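Local coordinates for protein Cif-like 1 (Burkholderia cenocepacia, PDB 7JQY) that belongs to the Cif-like epoxide hydrolases of the alpha/beta hydrolase fold and probably opens epoxides by adding water, at residues W57-T63 with V210-Y215; T63-V67 with P287-P291. The protein carries 1 engineered substitution. One frame throughout, in Å; residues are numbered along the deposited sequence.

Interaction 1: W57-T63 with V210-Y215; sequences WPQTWYT and VYADAY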
ATOM      1  N   TRP B  57     -14.811  23.939   8.923  1.00 31.71           N
ATOM      2  CA  TRP B  57     -14.406  22.643   8.386  1.00 32.14           C
ATOM      3  C   TRP B  57     -14.643  22.602   6.882  1.00 33.81           C
ATOM      4  O   TRP B  57     -15.711  23.019   6.414  1.00 33.37           O
ATOM      5  CB  TRP B  57     -15.181  21.498   9.047  1.00 31.07           C
ATOM      6  CG  TRP B  57     -14.562  20.152   8.797  1.00 30.39           C
ATOM      7  CD1 TRP B  57     -13.708  19.468   9.630  1.00 32.38           C
ATOM      8  CD2 TRP B  57     -14.715  19.336   7.628  1.00 30.46           C
ATOM      9  NE1 TRP B  57     -13.331  18.281   9.049  1.00 29.73           N
ATOM     10  CE2 TRP B  57     -13.930  18.178   7.820  1.00 31.69           C
ATOM     11  CE3 TRP B  57     -15.435  19.474   6.432  1.00 30.46           C
ATOM     12  CZ2 TRP B  57     -13.849  17.164   6.863  1.00 31.30           C
ATOM     13  CZ3 TRP B  57     -15.352  18.470   5.485  1.00 31.06           C
ATOM     14  CH2 TRP B  57     -14.562  17.327   5.708  1.00 32.73           C
ATOM     15  N   PRO B  58     -13.674  22.113   6.084  1.00 30.57           N
ATOM     16  CA  PRO B  58     -12.341  21.655   6.483  1.00 27.60           C
ATOM     17  C   PRO B  58     -11.305  22.743   6.252  1.00 28.42           C
ATOM     18  O   PRO B  58     -10.632  22.727   5.225  1.00 30.91           O
ATOM     19  CB  PRO B  58     -12.091  20.477   5.548  1.00 26.54           C
ATOM     20  CG  PRO B  58     -12.870  20.856   4.256  1.00 30.19           C
ATOM     21  CD  PRO B  58     -13.864  21.964   4.632  1.00 30.18           C
ATOM     22  N   GLN B  59     -11.170  23.677   7.183  1.00 28.73           N
ATOM     23  CA  GLN B  59     -10.375  24.870   6.950  1.00 28.30           C
ATOM     24  C   GLN B  59      -9.396  25.088   8.098  1.00 30.12           C
ATOM     25  O   GLN B  59      -9.384  24.361   9.092  1.00 27.64           O
ATOM     26  CB  GLN B  59     -11.279  26.096   6.771  1.00 30.18           C
ATOM     27  CG  GLN B  59     -12.421  25.848   5.764  1.00 33.11           C
ATOM     28  CD  GLN B  59     -13.222  27.092   5.494  1.00 34.30           C
ATOM     29  OE1 GLN B  59     -13.753  27.724   6.418  1.00 31.31           O
ATOM     30  NE2 GLN B  59     -13.299  27.472   4.228  1.00 33.29           N
ATOM     31  N   THR B  60      -8.539  26.086   7.908  1.00 28.65           N
ATOM     32  CA  THR B  60      -7.648  26.622   8.919  1.00 30.37           C
ATOM     33  C   THR B  60      -7.726  28.134   8.806  1.00 31.11           C
ATOM     34  O   THR B  60      -8.501  28.666   8.003  1.00 32.49           O
ATOM     35  CB  THR B  60      -6.201  26.151   8.717  1.00 29.73           C
ATOM     36  OG1 THR B  60      -5.736  26.656   7.464  1.00 28.19           O
ATOM     37  CG2 THR B  60      -6.085  24.632   8.755  1.00 25.06           C
ATOM     38  N   TRP B  61      -6.872  28.826   9.569  1.00 31.67           N
ATOM     39  CA  TRP B  61      -6.748  30.276   9.435  1.00 32.27           C
ATOM     40  C   TRP B  61      -6.501  30.691   7.991  1.00 33.08           C
ATOM     41  O   TRP B  61      -6.863  31.805   7.589  1.00 35.14           O
ATOM     42  CB  TRP B  61      -5.608  30.789  10.323  1.00 33.60           C
ATOM     43  CG  TRP B  61      -4.253  30.479   9.753  1.00 33.69           C
ATOM     44  CD1 TRP B  61      -3.471  29.397  10.042  1.00 31.53           C
ATOM     45  CD2 TRP B  61      -3.533  31.245   8.772  1.00 36.17           C
ATOM     46  NE1 TRP B  61      -2.314  29.439   9.301  1.00 33.57           N
ATOM     47  CE2 TRP B  61      -2.323  30.565   8.520  1.00 33.30           C
ATOM     48  CE3 TRP B  61      -3.793  32.438   8.086  1.00 33.22           C
ATOM     49  CZ2 TRP B  61      -1.377  31.039   7.614  1.00 31.71           C
ATOM     50  CZ3 TRP B  61      -2.845  32.910   7.188  1.00 33.96           C
ATOM     51  CH2 TRP B  61      -1.657  32.207   6.957  1.00 33.51           C
ATOM     52  N   TYR B  62      -5.873  29.813   7.200  1.00 32.19           N
ATOM     53  CA  TYR B  62      -5.446  30.154   5.847  1.00 30.89           C
ATOM     54  C   TYR B  62      -6.604  30.618   4.968  1.00 32.56           C
ATOM     55  O   TYR B  62      -6.369  31.241   3.927  1.00 31.36           O
ATOM     56  CB  TYR B  62      -4.739  28.939   5.232  1.00 29.45           C
ATOM     57  CG  TYR B  62      -4.198  29.112   3.819  1.00 32.93           C
ATOM     58  CD1 TYR B  62      -2.982  29.748   3.585  1.00 33.51           C
ATOM     59  CD2 TYR B  62      -4.892  28.607   2.720  1.00 28.83           C
ATOM     60  CE1 TYR B  62      -2.476  29.884   2.291  1.00 30.29           C
ATOM     61  CE2 TYR B  62      -4.395  28.735   1.433  1.00 30.49           C
ATOM     62  CZ  TYR B  62      -3.188  29.379   1.220  1.00 34.30           C
ATOM     63  OH  TYR B  62      -2.698  29.510  -0.062  1.00 32.44           O
ATOM     64  N   THR B  63      -7.849  30.329   5.356  1.00 31.71           N
ATOM     65  CA  THR B  63      -8.974  30.749   4.532  1.00 34.02           C
ATOM     66  C   THR B  63      -9.172  32.262   4.534  1.00 33.11           C
ATOM     67  O   THR B  63      -9.784  32.789   3.602  1.00 35.22           O
ATOM     68  CB  THR B  63     -10.257  30.028   4.971  1.00 34.61           C
ATOM     69  OG1 THR B  63     -11.233  30.140   3.935  1.00 33.58           O
ATOM     70  CG2 THR B  63     -10.829  30.612   6.251  1.00 33.02           C
ATOM     71  N   VAL B 210      -3.753  22.960   0.836  1.00 32.79           N
ATOM     72  CA  VAL B 210      -3.264  23.462   2.114  1.00 33.06           C
ATOM     73  C   VAL B 210      -4.188  23.020   3.241  1.00 35.54           C
ATOM     74  O   VAL B 210      -3.729  22.558   4.298  1.00 33.72           O
ATOM     75  CB  VAL B 210      -3.139  24.992   2.058  1.00 32.74           C
ATOM     76  CG1 VAL B 210      -2.793  25.550   3.431  1.00 30.48           C
ATOM     77  CG2 VAL B 210      -2.115  25.395   1.009  1.00 35.38           C
ATOM     78  N   TYR B 211      -5.506  23.134   3.029  1.00 31.34           N
ATOM     79  CA  TYR B 211      -6.463  22.617   4.004  1.00 31.00           C
ATOM     80  C   TYR B 211      -6.346  21.103   4.131  1.00 29.53           C
ATOM     81  O   TYR B 211      -6.255  20.564   5.240  1.00 29.16           O
ATOM     82  CB  TYR B 211      -7.894  22.981   3.603  1.00 31.55           C
ATOM     83  CG  TYR B 211      -8.170  24.428   3.284  1.00 32.68           C
ATOM     84  CD1 TYR B 211      -7.743  25.454   4.130  1.00 29.94           C
ATOM     85  CD2 TYR B 211      -8.912  24.766   2.156  1.00 31.87           C
ATOM     86  CE1 TYR B 211      -8.019  26.779   3.837  1.00 31.90           C
ATOM     87  CE2 TYR B 211      -9.199  26.081   1.856  1.00 32.43           C
ATOM     88  CZ  TYR B 211      -8.762  27.087   2.698  1.00 35.68           C
ATOM     89  OH  TYR B 211      -9.050  28.396   2.387  1.00 33.45           O
ATOM     90  N   ALA B 212      -6.372  20.396   2.999  1.00 31.43           N
ATOM     91  CA  ALA B 212      -6.369  18.937   3.042  1.00 31.83           C
ATOM     92  C   ALA B 212      -5.132  18.406   3.764  1.00 32.85           C
ATOM     93  O   ALA B 212      -5.224  17.433   4.525  1.00 32.31           O
ATOM     94  CB  ALA B 212      -6.472  18.369   1.624  1.00 30.23           C
ATOM     95  N   ASP B 213      -3.963  19.021   3.535  1.00 32.62           N
ATOM     96  CA  ASP B 213      -2.747  18.565   4.218  1.00 34.44           C
ATOM     97  C   ASP B 213      -2.809  18.813   5.725  1.00 33.87           C
ATOM     98  O   ASP B 213      -2.241  18.041   6.505  1.00 33.66           O
ATOM     99  CB  ASP B 213      -1.507  19.217   3.596  1.00 33.42           C
ATOM    100  CG  ASP B 213      -1.277  18.768   2.145  1.00 38.71           C
ATOM    101  OD1 ASP B 213      -2.046  17.902   1.637  1.00 37.49           O
ATOM    102  OD2 ASP B 213      -0.343  19.292   1.504  1.00 35.86           O
ATOM    103  N   ALA B 214      -3.475  19.878   6.163  1.00 33.48           N
ATOM    104  CA  ALA B 214      -3.633  20.072   7.599  1.00 33.46           C
ATOM    105  C   ALA B 214      -4.450  18.942   8.224  1.00 33.93           C
ATOM    106  O   ALA B 214      -4.116  18.450   9.308  1.00 32.37           O
ATOM    107  CB  ALA B 214      -4.276  21.425   7.877  1.00 33.48           C
ATOM    108  N   TYR B 215      -5.513  18.504   7.547  1.00 28.58           N
ATOM    109  CA  TYR B 215      -6.395  17.465   8.066  1.00 28.14           C
ATOM    110  C   TYR B 215      -5.806  16.069   7.936  1.00 30.99           C
ATOM    111  O   TYR B 215      -6.333  15.134   8.549  1.00 32.07           O
ATOM    112  CB  TYR B 215      -7.777  17.562   7.362  1.00 30.27           C
ATOM    113  CG  TYR B 215      -8.546  18.737   7.932  1.00 29.40           C
ATOM    114  CD1 TYR B 215      -9.400  18.570   9.017  1.00 28.90           C
ATOM    115  CD2 TYR B 215      -8.338  20.025   7.455  1.00 26.48           C
ATOM    116  CE1 TYR B 215     -10.053  19.647   9.587  1.00 27.16           C
ATOM    117  CE2 TYR B 215      -8.983  21.106   8.016  1.00 23.78           C
ATOM    118  CZ  TYR B 215      -9.844  20.910   9.079  1.00 28.14           C
ATOM    119  OH  TYR B 215     -10.486  21.995   9.651  1.00 32.25           O
TER
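The hydroxyl of Tyr215 donates to the backbone carbonyl of Gln59, with OH 2.7 Å from O and lying in the carbonyl plane on a lone pair (C=O...donor angle 133°). Tyr211 OH comes within 3.2 Å of Thr63 OG1, a weak, unsettled contact; the stronger partner of Tyr211 is Asp288. Trp57 N bonds the hydroxyl of the engineered Ser123, at what is probably the nucleophile elbow. Within the loop, Tyr62 N binds Thr60 OG1 in an ST turn.

Tyr211 CB packs to 3.2 Å from Pro58 O. Pro58, behind a cis peptide bond, sets CB over the ring face of Tyr215, 4.2 Å from the centroid; Trp57, on the same ring, brings NE1 obliquely to 3.6 Å from Tyr215 CE1. Tyr62, CG anti to its backbone N (chi1 -179°), extends its ring over Val210, with CG1 above one face, 3.9 Å from the centroid. The edge of that ring is directed at the face of Tyr211 in an offset edge-to-face pair, planes at 73°. Tyr215 thus satisfies a loop carbonyl, whereas Tyr211 lays its ring on the loop and sends its hydroxyl on to Asp288, joining helix 205-215 to a loop beside the probable active site.

Interaction 2: T63-V67 with P287-P291; sequences TWRHV and PDENP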
ATOM      1  N   THR B  63      -7.849  30.329   5.356  1.00 31.71           N
ATOM      2  CA  THR B  63      -8.974  30.749   4.532  1.00 34.02           C
ATOM      3  C   THR B  63      -9.172  32.262   4.534  1.00 33.11           C
ATOM      4  O   THR B  63      -9.784  32.789   3.602  1.00 35.22           O
ATOM      5  CB  THR B  63     -10.257  30.028   4.971  1.00 34.61           C
ATOM      6  OG1 THR B  63     -11.233  30.140   3.935  1.00 33.58           O
ATOM      7  CG2 THR B  63     -10.829  30.612   6.251  1.00 33.02           C
ATOM      8  N   TRP B  64      -8.627  32.972   5.518  1.00 34.57           N
ATOM      9  CA  TRP B  64      -8.748  34.420   5.630  1.00 35.70           C
ATOM     10  C   TRP B  64      -7.600  35.160   4.960  1.00 36.47           C
ATOM     11  O   TRP B  64      -7.446  36.364   5.183  1.00 35.62           O
ATOM     12  CB  TRP B  64      -8.831  34.832   7.103  1.00 37.01           C
ATOM     13  CG  TRP B  64      -9.923  34.123   7.846  1.00 35.49           C
ATOM     14  CD1 TRP B  64      -9.779  33.104   8.726  1.00 37.05           C
ATOM     15  CD2 TRP B  64     -11.327  34.375   7.752  1.00 38.40           C
ATOM     16  NE1 TRP B  64     -10.999  32.706   9.201  1.00 36.00           N
ATOM     17  CE2 TRP B  64     -11.972  33.472   8.618  1.00 37.54           C
ATOM     18  CE3 TRP B  64     -12.107  35.281   7.018  1.00 39.08           C
ATOM     19  CZ2 TRP B  64     -13.361  33.441   8.772  1.00 38.39           C
ATOM     20  CZ3 TRP B  64     -13.494  35.251   7.175  1.00 36.53           C
ATOM     21  CH2 TRP B  64     -14.101  34.337   8.041  1.00 38.57           C
ATOM     22  N   ARG B  65      -6.799  34.465   4.148  1.00 35.61           N
ATOM     23  CA  ARG B  65      -5.558  35.042   3.638  1.00 35.24           C
ATOM     24  C   ARG B  65      -5.788  36.303   2.814  1.00 40.60           C
ATOM     25  O   ARG B  65      -4.938  37.203   2.820  1.00 41.02           O
ATOM     26  CB  ARG B  65      -4.816  34.006   2.802  1.00 35.60           C
ATOM     27  CG  ARG B  65      -5.570  33.570   1.571  1.00 33.57           C
ATOM     28  CD  ARG B  65      -5.019  32.271   1.038  1.00 33.84           C
ATOM     29  NE  ARG B  65      -5.800  31.795  -0.094  1.00 33.68           N
ATOM     30  CZ  ARG B  65      -6.897  31.062   0.019  1.00 33.39           C
ATOM     31  NH1 ARG B  65      -7.343  30.717   1.226  1.00 29.14           N
ATOM     32  NH2 ARG B  65      -7.549  30.681  -1.080  1.00 30.76           N
ATOM     33  N   HIS B  66      -6.922  36.397   2.115  1.00 36.67           N
ATOM     34  CA  HIS B  66      -7.212  37.553   1.282  1.00 37.49           C
ATOM     35  C   HIS B  66      -8.006  38.617   2.010  1.00 38.21           C
ATOM     36  O   HIS B  66      -8.226  39.693   1.448  1.00 39.12           O
ATOM     37  CB  HIS B  66      -7.998  37.135   0.031  1.00 38.45           C
ATOM     38  CG  HIS B  66      -7.245  36.212  -0.874  1.00 39.03           C
ATOM     39  ND1 HIS B  66      -6.065  36.573  -1.487  1.00 37.56           N
ATOM     40  CD2 HIS B  66      -7.501  34.938  -1.264  1.00 37.98           C
ATOM     41  CE1 HIS B  66      -5.628  35.563  -2.219  1.00 37.59           C
ATOM     42  NE2 HIS B  66      -6.483  34.561  -2.102  1.00 37.67           N
ATOM     43  N   VAL B  67      -8.407  38.357   3.253  1.00 39.27           N
ATOM     44  CA  VAL B  67      -9.171  39.310   4.040  1.00 37.94           C
ATOM     45  C   VAL B  67      -8.304  40.013   5.080  1.00 41.32           C
ATOM     46  O   VAL B  67      -8.441  41.219   5.283  1.00 42.17           O
ATOM     47  CB  VAL B  67     -10.368  38.590   4.697  1.00 38.32           C
ATOM     48  CG1 VAL B  67     -11.044  39.488   5.719  1.00 40.63           C
ATOM     49  CG2 VAL B  67     -11.380  38.161   3.628  1.00 37.71           C
ATOM     50  N   PRO B 287     -14.716  33.458   1.887  1.00 36.14           N
ATOM     51  CA  PRO B 287     -13.335  33.980   1.898  1.00 35.16           C
ATOM     52  C   PRO B 287     -12.479  33.476   0.746  1.00 33.54           C
ATOM     53  O   PRO B 287     -11.570  34.192   0.310  1.00 33.68           O
ATOM     54  CB  PRO B 287     -12.791  33.515   3.258  1.00 32.96           C
ATOM     55  CG  PRO B 287     -13.998  33.282   4.096  1.00 36.48           C
ATOM     56  CD  PRO B 287     -15.035  32.750   3.141  1.00 32.29           C
ATOM     57  N   ASP B 288     -12.708  32.255   0.256  1.00 34.26           N
ATOM     58  CA  ASP B 288     -11.940  31.764  -0.888  1.00 34.18           C
ATOM     59  C   ASP B 288     -12.457  32.326  -2.204  1.00 35.96           C
ATOM     60  O   ASP B 288     -11.664  32.660  -3.093  1.00 39.34           O
ATOM     61  CB  ASP B 288     -11.975  30.235  -0.947  1.00 32.26           C
ATOM     62  CG  ASP B 288     -11.233  29.589   0.202  1.00 34.82           C
ATOM     63  OD1 ASP B 288      -9.978  29.622   0.203  1.00 33.22           O
ATOM     64  OD2 ASP B 288     -11.908  29.048   1.102  1.00 32.92           O
ATOM     65  N   GLU B 289     -13.778  32.412  -2.360  1.00 35.19           N
ATOM     66  CA  GLU B 289     -14.363  32.673  -3.668  1.00 34.65           C
ATOM     67  C   GLU B 289     -14.477  34.157  -3.983  1.00 35.51           C
ATOM     68  O   GLU B 289     -14.133  34.581  -5.087  1.00 34.69           O
ATOM     69  CB  GLU B 289     -15.739  32.021  -3.763  1.00 38.80           C
ATOM     70  CG  GLU B 289     -15.708  30.517  -3.749  1.00 36.41           C
ATOM     71  CD  GLU B 289     -17.086  29.930  -3.938  1.00 36.09           C
ATOM     72  OE1 GLU B 289     -17.731  30.227  -4.980  1.00 37.19           O
ATOM     73  OE2 GLU B 289     -17.520  29.181  -3.037  1.00 32.29           O
ATOM     74  N   ASN B 290     -14.962  34.954  -3.033  1.00 36.72           N
ATOM     75  CA  ASN B 290     -15.215  36.379  -3.255  1.00 34.98           C
ATOM     76  C   ASN B 290     -14.761  37.174  -2.041  1.00 39.40           C
ATOM     77  O   ASN B 290     -15.578  37.762  -1.319  1.00 38.49           O
ATOM     78  CB  ASN B 290     -16.698  36.619  -3.550  1.00 40.71           C
ATOM     79  CG  ASN B 290     -16.941  37.896  -4.322  1.00 43.29           C
ATOM     80  OD1 ASN B 290     -16.056  38.745  -4.447  1.00 44.16           O
ATOM     81  ND2 ASN B 290     -18.149  38.045  -4.836  1.00 39.99           N
ATOM     82  N   PRO B 291     -13.446  37.226  -1.788  1.00 37.15           N
ATOM     83  CA  PRO B 291     -12.952  38.056  -0.679  1.00 39.28           C
ATOM     84  C   PRO B 291     -13.099  39.547  -0.941  1.00 40.02           C
ATOM     85  O   PRO B 291     -13.070  40.334   0.013  1.00 40.08           O
ATOM     86  CB  PRO B 291     -11.484  37.634  -0.541  1.00 35.50           C
ATOM     87  CG  PRO B 291     -11.112  37.110  -1.886  1.00 36.80           C
ATOM     88  CD  PRO B 291     -12.355  36.471  -2.436  1.00 36.17           C
TER
HETATM   89  O   HOH W   1      -8.432  32.129  -3.288  1.00 41.68           O
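Arg65 reaches Asp288 with both terminal nitrogens on one oxygen: NH2 lies 2.9 Å and NH1 3.0 Å from OD1. OD1 stands at the guanidinium edge, 10° out of its plane, with the two planar groups 41° apart. NH2 meets the anti lone pair, whereas NH1 arrives nearly along the C-O axis. The arginine starts with CG between backbone N and carbonyl carbon (chi1 63°), runs extended to NE, then turns about CD-NE to set the guanidinium edge on OD1. The other oxygen, OD2, has Tyr195 OH as its main partner, with Thr63 OG1 a weak one at 3.1 Å.

On the 287-291 side, two prolines supply the apolar surface. Pro287 CB abuts Thr63 O at 3.1 Å, and Pro287 CG makes an off-centre CH-pi contact with the six-membered ring of Trp64, 4.2 Å from the centroid. His66 runs alongside Pro291, CB atoms 3.6 Å apart. A water accepts weakly from Arg65 NH2 and His66 NE2 and donates to Asp288 O. Val67 CG2 touches Pro291 CB and continues onto Leu294 and Leu298 of helix 291-303. Trp64 rests on Val120 of strand 117-122, so the loop before helix 68-73 lies between the central sheet and the C-terminal helices.

In the fold
Interactions 1 and 2 are both mainly buried, with centres 13 Å apart, and both use the loop between strand 50-54 and helix 68-73; Thr63 belongs to each. The 57-63 half of this loop meets helix 205-215 through aromatic rings and a neutral hydroxyl-to-carbonyl bond, whereas the 63-67 half meets 287-291 through a salt bridge flanked by prolines and a water. The contacts join directly where Tyr211 OH lies 2.7 Å from Asp288 OD1 and 3.1 Å from Arg65 NH1, both probable hydrogen bonds. One loop thereby links a helix inserted between strands 140-146 and 250-255 to the segment after the last strand, 274-279.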